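Local coordinates for L-lactate dehydrogenase (PDB 4UUL), which is a variant of a lactate dehydrogenase of the malate dehydrogenase type 2 family, probably interconverting 2-oxo acids and 2-hydroxy acids with NAD(H), at residues F108-T111 with G112-L115; H251-A254 with W255-T259; N306-L309 with R310-D314. The protein carries 1 engineered substitution. All coordinates share one frame; numbering follows the deposited sequence.

Contact 1: residues F108-T111 with G112-L115; sequences FKNT and GEYL
Residues 108-115 form an unbroken alpha-helical run, in which the amides of Gly112, Glu113, Tyr114 and Leu115 bond to the carbonyls of Phe108, Lys109, Asn110 and Thr111. On the outer side, Lys109 and Glu113 form an i to i+4 salt bridge, with Lys109 NZ 2.7 Å from Glu113 OE2. The lysine chain is extended until its last torsion (chi4 -59°), which turns NZ onto the syn side of that oxygen. Glu113 OE1 is held by water instead. One water joins it to Asn110 O, and a second joins it to Asn110 OD1. Asn110 O is also tucked under one face of the Tyr114 ring, 3.2 Å from Tyr114 CG and nearer the rim than the middle. It therefore meets an amide, a water and a ring. On the inner side, Thr111 CG2 and Leu115 CD1 lie side by side, 4.1 Å apart. Thr111 OG1 bonds back to Ile107 O within the helix. Leu115 packs on Val125 and Phe77, and Phe108 on Leu85 and Val127. Helix 97-118 is the crossover of a beta-alpha-beta unit between strands 82-85 and 124-127, part of the Rossmann-type NAD-binding domain.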
ATOM      1  N   PHE B 108      -8.822 -25.822   1.992  1.00 15.24           N
ATOM      2  CA  PHE B 108      -9.882 -25.180   1.245  1.00 15.11           C
ATOM      3  C   PHE B 108     -11.241 -25.874   1.422  1.00 15.96           C
ATOM      4  O   PHE B 108     -12.276 -25.204   1.402  1.00 15.84           O
ATOM      5  CB  PHE B 108      -9.468 -24.893  -0.191  1.00 14.96           C
ATOM      6  CG  PHE B 108      -8.551 -23.718  -0.229  1.00 13.48           C
ATOM      7  CD1 PHE B 108      -7.196 -23.848  -0.053  1.00 15.04           C
ATOM      8  CD2 PHE B 108      -9.086 -22.447  -0.310  1.00 15.96           C
ATOM      9  CE1 PHE B 108      -6.367 -22.720   0.012  1.00 15.51           C
ATOM     10  CE2 PHE B 108      -8.259 -21.320  -0.266  1.00 15.30           C
ATOM     11  CZ  PHE B 108      -6.917 -21.463  -0.079  1.00 15.95           C
ATOM     12  N   LYS B 109     -11.237 -27.181   1.698  1.00 15.93           N
ATOM     13  CA  LYS B 109     -12.465 -27.798   2.122  1.00 17.60           C
ATOM     14  C   LYS B 109     -12.941 -27.132   3.424  1.00 17.59           C
ATOM     15  O   LYS B 109     -14.116 -26.752   3.577  1.00 18.34           O
ATOM     16  CB  LYS B 109     -12.233 -29.310   2.334  1.00 17.84           C
ATOM     17  CG  LYS B 109     -13.356 -30.022   3.074  1.00 19.87           C
ATOM     18  CD  LYS B 109     -13.172 -31.529   3.121  1.00 21.34           C
ATOM     19  CE  LYS B 109     -14.264 -32.272   3.831  1.00 22.74           C
ATOM     20  NZ  LYS B 109     -14.412 -31.851   5.209  1.00 26.73           N
ATOM     21  N   ASN B 110     -12.045 -27.008   4.395  1.00 17.04           N
ATOM     22  CA  ASN B 110     -12.415 -26.426   5.703  1.00 17.73           C
ATOM     23  C   ASN B 110     -12.886 -24.980   5.510  1.00 18.42           C
ATOM     24  O   ASN B 110     -13.869 -24.547   6.127  1.00 19.11           O
ATOM     25  CB  ASN B 110     -11.219 -26.440   6.633  1.00 19.33           C
ATOM     26  CG  ASN B 110     -10.846 -27.837   7.084  1.00 23.93           C
ATOM     27  OD1 ASN B 110     -11.587 -28.774   6.891  1.00 26.52           O
ATOM     28  ND2 ASN B 110      -9.652 -27.979   7.603  1.00 26.43           N
ATOM     29  N   THR B 111     -12.209 -24.257   4.629  1.00 16.51           N
ATOM     30  CA  THR B 111     -12.557 -22.853   4.440  1.00 17.13           C
ATOM     31  C   THR B 111     -13.943 -22.709   3.764  1.00 16.80           C
ATOM     32  O   THR B 111     -14.746 -21.836   4.109  1.00 17.27           O
ATOM     33  CB  THR B 111     -11.483 -22.160   3.620  1.00 17.19           C
ATOM     34  OG1 THR B 111     -10.260 -22.168   4.318  1.00 18.72           O
ATOM     35  CG2 THR B 111     -11.861 -20.763   3.289  1.00 17.27           C
ATOM     36  N   GLY B 112     -14.229 -23.577   2.798  1.00 17.02           N
ATOM     37  CA  GLY B 112     -15.542 -23.568   2.191  1.00 18.72           C
ATOM     38  C   GLY B 112     -16.632 -23.813   3.228  1.00 19.76           C
ATOM     39  O   GLY B 112     -17.722 -23.185   3.218  1.00 18.68           O
ATOM     40  N   GLU B 113     -16.359 -24.717   4.156  1.00 18.26           N
ATOM     41  CA  GLU B 113     -17.316 -25.024   5.223  1.00 19.23           C
ATOM     42  C   GLU B 113     -17.510 -23.823   6.156  1.00 18.57           C
ATOM     43  O   GLU B 113     -18.642 -23.483   6.502  1.00 19.65           O
ATOM     44  CB  GLU B 113     -16.829 -26.235   5.974  1.00 21.07           C
ATOM     45  CG  GLU B 113     -16.990 -27.546   5.169  1.00 20.59           C
ATOM     46  CD  GLU B 113     -16.176 -28.677   5.733  1.00 22.78           C
ATOM     47  OE1 GLU B 113     -15.481 -28.466   6.739  1.00 25.44           O
ATOM     48  OE2 GLU B 113     -16.231 -29.793   5.180  1.00 24.24           O
ATOM     49  N   TYR B 114     -16.431 -23.110   6.495  1.00 17.98           N
ATOM     50  CA  TYR B 114     -16.546 -21.928   7.359  1.00 18.38           C
ATOM     51  C   TYR B 114     -17.351 -20.833   6.630  1.00 17.79           C
ATOM     52  O   TYR B 114     -18.169 -20.145   7.229  1.00 19.50           O
ATOM     53  CB  TYR B 114     -15.184 -21.384   7.694  1.00 18.95           C
ATOM     54  CG  TYR B 114     -14.255 -22.293   8.436  1.00 19.60           C
ATOM     55  CD1 TYR B 114     -14.728 -23.213   9.362  1.00 21.67           C
ATOM     56  CD2 TYR B 114     -12.880 -22.216   8.219  1.00 19.95           C
ATOM     57  CE1 TYR B 114     -13.860 -24.038  10.080  1.00 24.86           C
ATOM     58  CE2 TYR B 114     -12.016 -23.042   8.898  1.00 21.51           C
ATOM     59  CZ  TYR B 114     -12.501 -23.941   9.832  1.00 22.65           C
ATOM     60  OH  TYR B 114     -11.664 -24.765  10.529  1.00 27.26           O
ATOM     61  N   LEU B 115     -17.088 -20.616   5.343  1.00 16.75           N
ATOM     62  CA  LEU B 115     -17.834 -19.638   4.578  1.00 17.06           C
ATOM     63  C   LEU B 115     -19.332 -19.926   4.579  1.00 17.94           C
ATOM     64  O   LEU B 115     -20.160 -19.060   4.799  1.00 19.44           O
ATOM     65  CB  LEU B 115     -17.329 -19.569   3.143  1.00 17.60           C
ATOM     66  CG  LEU B 115     -15.951 -18.940   2.965  1.00 16.75           C
ATOM     67  CD1 LEU B 115     -15.302 -19.365   1.637  1.00 16.49           C
ATOM     68  CD2 LEU B 115     -16.113 -17.400   2.963  1.00 17.97           C
TER
HETATM   69  O   HOH W   1     -14.575 -26.528   8.453  1.00 28.92           O
HETATM   70  O   HOH W   2     -13.907 -30.120   7.762  1.00 44.04           O

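Contact 2: residues H251-A254 with W255-T259; sequences HMKA and WLFGT
His251 (chi1 178°) and Trp255 (chi1 -164°) both hold CG anti to the backbone N, and their side chains lie alongside each other and point the same way. Trp255 CE3 lies near the plane of the imidazole, at its edge, 4.1 Å from His251 NE2. The two ring planes stand at 79°, and the pair is oblique. The bend of Met252 at chi2 brings its sulfur to the same carbon, with Met252 SD 3.8 Å from Trp255 CE3. This is an oblique Met-aromatic contact. Met252 CG also meets Leu256 CD1 at 3.9 Å. The helix ends here. Gly258 takes a positive phi and leaves the helical path, while Gly258 N still bonds to Ala254 O at 2.8 Å. A water bridges Lys253 O and Gly258 O across the turn. Beyond it, Thr259 CG2 folds back to 3.7 Å from Ala254 CB. His251 NE2 is bonded to Ser152 OG, and Lys253 NZ pairs with Glu28. The end of helix 242-257 thus packs against strands of both domains. Met252 rests on Leu126, Cys82 and Phe84 of the parallel sheet, while Ala254 and Thr259 touch Leu265 of strand 265-270.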
ATOM      1  N   HIS B 251      -9.378  -6.586  -8.838  1.00 12.09           N
ATOM      2  CA  HIS B 251     -10.377  -7.605  -9.118  1.00 12.88           C
ATOM      3  C   HIS B 251     -11.578  -7.432  -8.220  1.00 12.48           C
ATOM      4  O   HIS B 251     -12.722  -7.409  -8.691  1.00 13.05           O
ATOM      5  CB  HIS B 251      -9.728  -8.986  -8.901  1.00 11.68           C
ATOM      6  CG  HIS B 251     -10.628 -10.169  -9.091  1.00 11.41           C
ATOM      7  ND1 HIS B 251     -10.299 -11.247  -9.880  1.00 12.08           N
ATOM      8  CD2 HIS B 251     -11.806 -10.504  -8.483  1.00 13.03           C
ATOM      9  CE1 HIS B 251     -11.231 -12.160  -9.793  1.00 12.99           C
ATOM     10  NE2 HIS B 251     -12.156 -11.751  -8.938  1.00 13.84           N
ATOM     11  N   MET B 252     -11.358  -7.323  -6.907  1.00 12.98           N
ATOM     12  CA  MET B 252     -12.487  -7.209  -5.993  1.00 13.60           C
ATOM     13  C   MET B 252     -13.307  -5.938  -6.258  1.00 14.16           C
ATOM     14  O   MET B 252     -14.535  -5.987  -6.210  1.00 14.63           O
ATOM     15  CB  MET B 252     -12.033  -7.281  -4.549  1.00 12.83           C
ATOM     16  CG  MET B 252     -13.209  -7.383  -3.558  1.00 14.86           C
ATOM     17  SD  MET B 252     -14.088  -8.951  -3.614  1.00 15.25           S
ATOM     18  CE  MET B 252     -12.987  -9.954  -2.583  1.00 16.12           C
ATOM     19  N   LYS B 253     -12.653  -4.811  -6.513  1.00 13.57           N
ATOM     20  CA  LYS B 253     -13.384  -3.588  -6.761  1.00 13.44           C
ATOM     21  C   LYS B 253     -14.250  -3.702  -8.016  1.00 14.29           C
ATOM     22  O   LYS B 253     -15.407  -3.252  -8.033  1.00 16.56           O
ATOM     23  CB  LYS B 253     -12.379  -2.428  -6.862  1.00 15.32           C
ATOM     24  CG  LYS B 253     -13.040  -1.053  -6.841  1.00 17.64           C
ATOM     25  CD  LYS B 253     -12.013   0.040  -6.932  1.00 19.91           C
ATOM     26  CE  LYS B 253     -12.645   1.401  -6.811  1.00 27.31           C
ATOM     27  NZ  LYS B 253     -11.572   2.420  -6.633  1.00 34.74           N
ATOM     28  N   ALA B 254     -13.703  -4.322  -9.059  1.00 15.15           N
ATOM     29  CA  ALA B 254     -14.480  -4.575 -10.268  1.00 15.14           C
ATOM     30  C   ALA B 254     -15.670  -5.512  -9.967  1.00 14.84           C
ATOM     31  O   ALA B 254     -16.779  -5.275 -10.441  1.00 16.50           O
ATOM     32  CB  ALA B 254     -13.623  -5.200 -11.320  1.00 16.20           C
ATOM     33  N   TRP B 255     -15.427  -6.561  -9.201  1.00 14.83           N
ATOM     34  CA  TRP B 255     -16.467  -7.525  -8.839  1.00 15.03           C
ATOM     35  C   TRP B 255     -17.589  -6.878  -8.050  1.00 15.73           C
ATOM     36  O   TRP B 255     -18.767  -7.223  -8.195  1.00 17.46           O
ATOM     37  CB  TRP B 255     -15.840  -8.679  -8.053  1.00 14.64           C
ATOM     38  CG  TRP B 255     -16.660  -9.901  -7.932  1.00 14.02           C
ATOM     39  CD1 TRP B 255     -17.846 -10.192  -8.540  1.00 16.73           C
ATOM     40  CD2 TRP B 255     -16.305 -11.051  -7.152  1.00 13.85           C
ATOM     41  NE1 TRP B 255     -18.250 -11.460  -8.158  1.00 16.77           N
ATOM     42  CE2 TRP B 255     -17.310 -12.015  -7.349  1.00 15.63           C
ATOM     43  CE3 TRP B 255     -15.222 -11.354  -6.320  1.00 13.97           C
ATOM     44  CZ2 TRP B 255     -17.254 -13.266  -6.749  1.00 14.65           C
ATOM     45  CZ3 TRP B 255     -15.162 -12.595  -5.709  1.00 14.02           C
ATOM     46  CH2 TRP B 255     -16.181 -13.546  -5.937  1.00 14.00           C
ATOM     47  N   LEU B 256     -17.241  -5.933  -7.182  1.00 16.86           N
ATOM     48  CA  LEU B 256     -18.218  -5.311  -6.325  1.00 17.01           C
ATOM     49  C   LEU B 256     -19.080  -4.294  -7.074  1.00 18.20           C
ATOM     50  O   LEU B 256     -20.294  -4.259  -6.829  1.00 21.35           O
ATOM     51  CB  LEU B 256     -17.550  -4.639  -5.121  1.00 17.39           C
ATOM     52  CG  LEU B 256     -17.048  -5.546  -4.009  1.00 17.55           C
ATOM     53  CD1 LEU B 256     -16.109  -4.805  -3.067  1.00 17.75           C
ATOM     54  CD2 LEU B 256     -18.185  -6.151  -3.223  1.00 21.09           C
ATOM     55  N   PHE B 257     -18.469  -3.484  -7.956  1.00 18.08           N
ATOM     56  CA  PHE B 257     -19.104  -2.262  -8.487  1.00 19.86           C
ATOM     57  C   PHE B 257     -19.150  -2.161  -9.997  1.00 21.83           C
ATOM     58  O   PHE B 257     -19.774  -1.239 -10.531  1.00 24.34           O
ATOM     59  CB  PHE B 257     -18.447  -1.001  -7.908  1.00 22.79           C
ATOM     60  CG  PHE B 257     -18.423  -0.995  -6.411  1.00 22.42           C
ATOM     61  CD1 PHE B 257     -19.606  -0.879  -5.703  1.00 24.82           C
ATOM     62  CD2 PHE B 257     -17.238  -1.145  -5.715  1.00 21.96           C
ATOM     63  CE1 PHE B 257     -19.618  -0.918  -4.344  1.00 25.53           C
ATOM     64  CE2 PHE B 257     -17.254  -1.162  -4.324  1.00 21.02           C
ATOM     65  CZ  PHE B 257     -18.440  -1.046  -3.661  1.00 22.95           C
ATOM     66  N   GLY B 258     -18.554  -3.127 -10.692  1.00 21.00           N
ATOM     67  CA  GLY B 258     -18.606  -3.136 -12.144  1.00 21.18           C
ATOM     68  C   GLY B 258     -17.354  -2.646 -12.817  1.00 19.61           C
ATOM     69  O   GLY B 258     -16.558  -1.916 -12.234  1.00 21.35           O
ATOM     70  N   THR B 259     -17.149  -3.112 -14.040  1.00 19.39           N
ATOM     71  CA  THR B 259     -16.026  -2.679 -14.859  1.00 20.38           C
ATOM     72  C   THR B 259     -16.409  -1.512 -15.755  1.00 22.56           C
ATOM     73  O   THR B 259     -17.599  -1.215 -15.931  1.00 24.66           O
ATOM     74  CB  THR B 259     -15.526  -3.861 -15.701  1.00 18.90           C
ATOM     75  OG1 THR B 259     -16.630  -4.451 -16.412  1.00 19.97           O
ATOM     76  CG2 THR B 259     -14.869  -4.895 -14.830  1.00 17.79           C
TER
HETATM   77  O   HOH W   3     -15.556  -1.155  -9.928  1.00 21.31           O

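Contact 3: residues N306-L309 with R310-D314; sequences NDWL and REKLD
Trp308 and Lys312 meet one turn apart in the first turns of helix 307-337, a start that Asn306 marks as N-cap. The Asn306 side chain turns back (chi1 67°), and its OD1 accepts from Leu309 N at 2.9 Å, with an N-H...O angle of 165°. Asn306 O takes Arg310 N, the first i to i+4 bond of the helix. In Lys312 the first torsion, with CG anti to the carbonyl carbon, sets CG over one face of the indole. Lys312 CG sits 3.8 Å from the centroid of the six-membered ring of Trp308 and 20° off the ring normal, a CH-pi contact. The bends at chi2 and chi3 then carry CD and CE along the same face, CD near Trp308 NE1. The Trp308 ring also meets Phe218 edge-to-face. On the buried side, Leu309 and Leu313 cross at a slant, with Leu309 CD1 3.9 Å from Leu313 CG. Both rest on Trp183 and Leu309 also touches Val191, so the pair packs the start of this helix on the antiparallel sheet of the C-terminal domain. Arg310 bends at chi2 and chi3 and reaches one turn on to Asp314 in a salt bridge, while its NH1 bonds to Tyr277 O. The approach to Asp314 is side-on: Arg310 NE and NH2 both bond Asp314 OD1, each at 3.1 Å, and come from the same face of the carboxylate plane.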
ATOM      1  N   ASN B 306      -8.630 -19.266 -32.621  1.00 20.72           N
ATOM      2  CA  ASN B 306      -7.882 -19.846 -33.721  1.00 21.07           C
ATOM      3  C   ASN B 306      -7.364 -21.214 -33.295  1.00 20.49           C
ATOM      4  O   ASN B 306      -7.599 -21.662 -32.177  1.00 19.77           O
ATOM      5  CB  ASN B 306      -6.792 -18.921 -34.310  1.00 22.89           C
ATOM      6  CG  ASN B 306      -5.651 -18.646 -33.366  1.00 24.11           C
ATOM      7  OD1 ASN B 306      -5.489 -19.273 -32.308  1.00 22.18           O
ATOM      8  ND2 ASN B 306      -4.847 -17.662 -33.726  1.00 26.13           N
ATOM      9  N   ASP B 307      -6.716 -21.932 -34.195  1.00 21.45           N
ATOM     10  CA  ASP B 307      -6.295 -23.298 -33.897  1.00 23.13           C
ATOM     11  C   ASP B 307      -5.316 -23.324 -32.736  1.00 22.15           C
ATOM     12  O   ASP B 307      -5.389 -24.186 -31.884  1.00 21.23           O
ATOM     13  CB  ASP B 307      -5.660 -23.982 -35.132  1.00 27.25           C
ATOM     14  CG  ASP B 307      -6.655 -24.300 -36.199  1.00 30.51           C
ATOM     15  OD1 ASP B 307      -7.865 -24.284 -35.920  1.00 32.23           O
ATOM     16  OD2 ASP B 307      -6.214 -24.575 -37.325  1.00 35.64           O
ATOM     17  N   TRP B 308      -4.412 -22.366 -32.671  1.00 21.59           N
ATOM     18  CA  TRP B 308      -3.470 -22.284 -31.568  1.00 21.09           C
ATOM     19  C   TRP B 308      -4.199 -22.124 -30.246  1.00 18.26           C
ATOM     20  O   TRP B 308      -3.961 -22.867 -29.291  1.00 18.21           O
ATOM     21  CB  TRP B 308      -2.492 -21.119 -31.767  1.00 21.15           C
ATOM     22  CG  TRP B 308      -1.579 -20.892 -30.579  1.00 20.48           C
ATOM     23  CD1 TRP B 308      -0.394 -21.521 -30.333  1.00 21.39           C
ATOM     24  CD2 TRP B 308      -1.784 -19.988 -29.476  1.00 18.85           C
ATOM     25  NE1 TRP B 308       0.146 -21.078 -29.138  1.00 21.36           N
ATOM     26  CE2 TRP B 308      -0.683 -20.142 -28.601  1.00 20.37           C
ATOM     27  CE3 TRP B 308      -2.784 -19.085 -29.150  1.00 19.63           C
ATOM     28  CZ2 TRP B 308      -0.545 -19.412 -27.431  1.00 19.91           C
ATOM     29  CZ3 TRP B 308      -2.633 -18.336 -27.979  1.00 19.89           C
ATOM     30  CH2 TRP B 308      -1.536 -18.538 -27.133  1.00 19.26           C
ATOM     31  N   LEU B 309      -5.125 -21.188 -30.182  1.00 17.69           N
ATOM     32  CA  LEU B 309      -5.838 -20.933 -28.944  1.00 17.25           C
ATOM     33  C   LEU B 309      -6.698 -22.113 -28.565  1.00 16.06           C
ATOM     34  O   LEU B 309      -6.800 -22.472 -27.377  1.00 16.46           O
ATOM     35  CB  LEU B 309      -6.652 -19.623 -29.040  1.00 17.19           C
ATOM     36  CG  LEU B 309      -7.359 -19.234 -27.724  1.00 15.78           C
ATOM     37  CD1 LEU B 309      -6.398 -19.143 -26.519  1.00 17.22           C
ATOM     38  CD2 LEU B 309      -8.103 -17.912 -27.901  1.00 17.25           C
ATOM     39  N   ARG B 310      -7.308 -22.765 -29.546  1.00 17.16           N
ATOM     40  CA  ARG B 310      -8.172 -23.923 -29.238  1.00 17.31           C
ATOM     41  C   ARG B 310      -7.361 -24.985 -28.509  1.00 16.47           C
ATOM     42  O   ARG B 310      -7.784 -25.539 -27.503  1.00 17.05           O
ATOM     43  CB  ARG B 310      -8.747 -24.507 -30.532  1.00 17.93           C
ATOM     44  CG  ARG B 310      -9.709 -25.719 -30.362  1.00 18.95           C
ATOM     45  CD  ARG B 310     -11.029 -25.265 -29.806  1.00 20.52           C
ATOM     46  NE  ARG B 310     -11.044 -25.299 -28.353  1.00 18.46           N
ATOM     47  CZ  ARG B 310     -11.897 -24.613 -27.599  1.00 17.95           C
ATOM     48  NH1 ARG B 310     -12.775 -23.773 -28.143  1.00 19.14           N
ATOM     49  NH2 ARG B 310     -11.866 -24.723 -26.298  1.00 19.01           N
ATOM     50  N   GLU B 311      -6.190 -25.295 -29.043  0.62 16.36           N
ATOM     51  CA  GLU B 311      -5.334 -26.299 -28.467  0.62 16.76           C
ATOM     52  C   GLU B 311      -4.899 -25.883 -27.058  0.62 15.66           C
ATOM     53  O   GLU B 311      -4.920 -26.694 -26.131  0.62 15.84           O
ATOM     54  CB  GLU B 311      -4.136 -26.593 -29.393  0.62 22.14           C
ATOM     55  CG  GLU B 311      -3.212 -27.709 -28.896  0.62 33.89           C
ATOM     56  CD  GLU B 311      -2.057 -28.010 -29.838  0.62 46.53           C
ATOM     57  OE1 GLU B 311      -2.102 -27.573 -31.012  0.62 48.94           O
ATOM     58  OE2 GLU B 311      -1.105 -28.700 -29.403  0.62 51.14           O
ATOM     59  N   LYS B 312      -4.532 -24.627 -26.873  1.00 15.83           N
ATOM     60  CA  LYS B 312      -4.094 -24.163 -25.564  1.00 15.48           C
ATOM     61  C   LYS B 312      -5.230 -24.237 -24.532  1.00 13.38           C
ATOM     62  O   LYS B 312      -5.009 -24.625 -23.405  1.00 14.15           O
ATOM     63  CB  LYS B 312      -3.582 -22.718 -25.636  1.00 16.62           C
ATOM     64  CG  LYS B 312      -2.325 -22.490 -26.401  1.00 18.60           C
ATOM     65  CD  LYS B 312      -1.134 -23.216 -25.831  1.00 23.73           C
ATOM     66  CE  LYS B 312      -0.615 -22.514 -24.619  1.00 26.10           C
ATOM     67  NZ  LYS B 312       0.577 -23.245 -24.057  1.00 29.92           N
ATOM     68  N   LEU B 313      -6.417 -23.813 -24.939  1.00 14.38           N
ATOM     69  CA  LEU B 313      -7.595 -23.873 -24.082  1.00 13.81           C
ATOM     70  C   LEU B 313      -7.928 -25.305 -23.686  1.00 13.23           C
ATOM     71  O   LEU B 313      -8.233 -25.596 -22.548  1.00 14.48           O
ATOM     72  CB  LEU B 313      -8.836 -23.221 -24.739  1.00 14.88           C
ATOM     73  CG  LEU B 313      -8.781 -21.713 -24.923  1.00 15.00           C
ATOM     74  CD1 LEU B 313     -10.015 -21.238 -25.668  1.00 17.55           C
ATOM     75  CD2 LEU B 313      -8.684 -20.989 -23.596  1.00 17.24           C
ATOM     76  N   ASP B 314      -7.858 -26.211 -24.652  1.00 13.89           N
ATOM     77  CA  ASP B 314      -8.151 -27.612 -24.386  1.00 15.07           C
ATOM     78  C   ASP B 314      -7.142 -28.197 -23.415  1.00 14.13           C
ATOM     79  O   ASP B 314      -7.484 -28.970 -22.525  1.00 14.46           O
ATOM     80  CB  ASP B 314      -8.147 -28.386 -25.703  1.00 15.78           C
ATOM     81  CG  ASP B 314      -9.290 -28.002 -26.634  1.00 18.63           C
ATOM     82  OD1 ASP B 314     -10.259 -27.344 -26.212  1.00 18.84           O
ATOM     83  OD2 ASP B 314      -9.164 -28.368 -27.838  1.00 20.31           O
TER

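The three contacts are separate helical turns in series along the chain. Contact 1 lies in the NAD-binding domain, contacts 2 and 3 in the C-terminal domain. Contacts 1 and 2 have centres about 23 Å apart, yet both pack on strands 82-85 and 124-127 of the parallel sheet. Both also come near the cofactor site, which is empty here. The Phe108 side chain is about 4 Å from that of Ser88, and that of His251 about 4 Å from that of Leu154. Ser88 and Leu154 contact NADH when it is bound. Contact 3 lies away from the cofactor and active sites, its centre about 29 Å from that of contact 2 and 34 Å from that of contact 1.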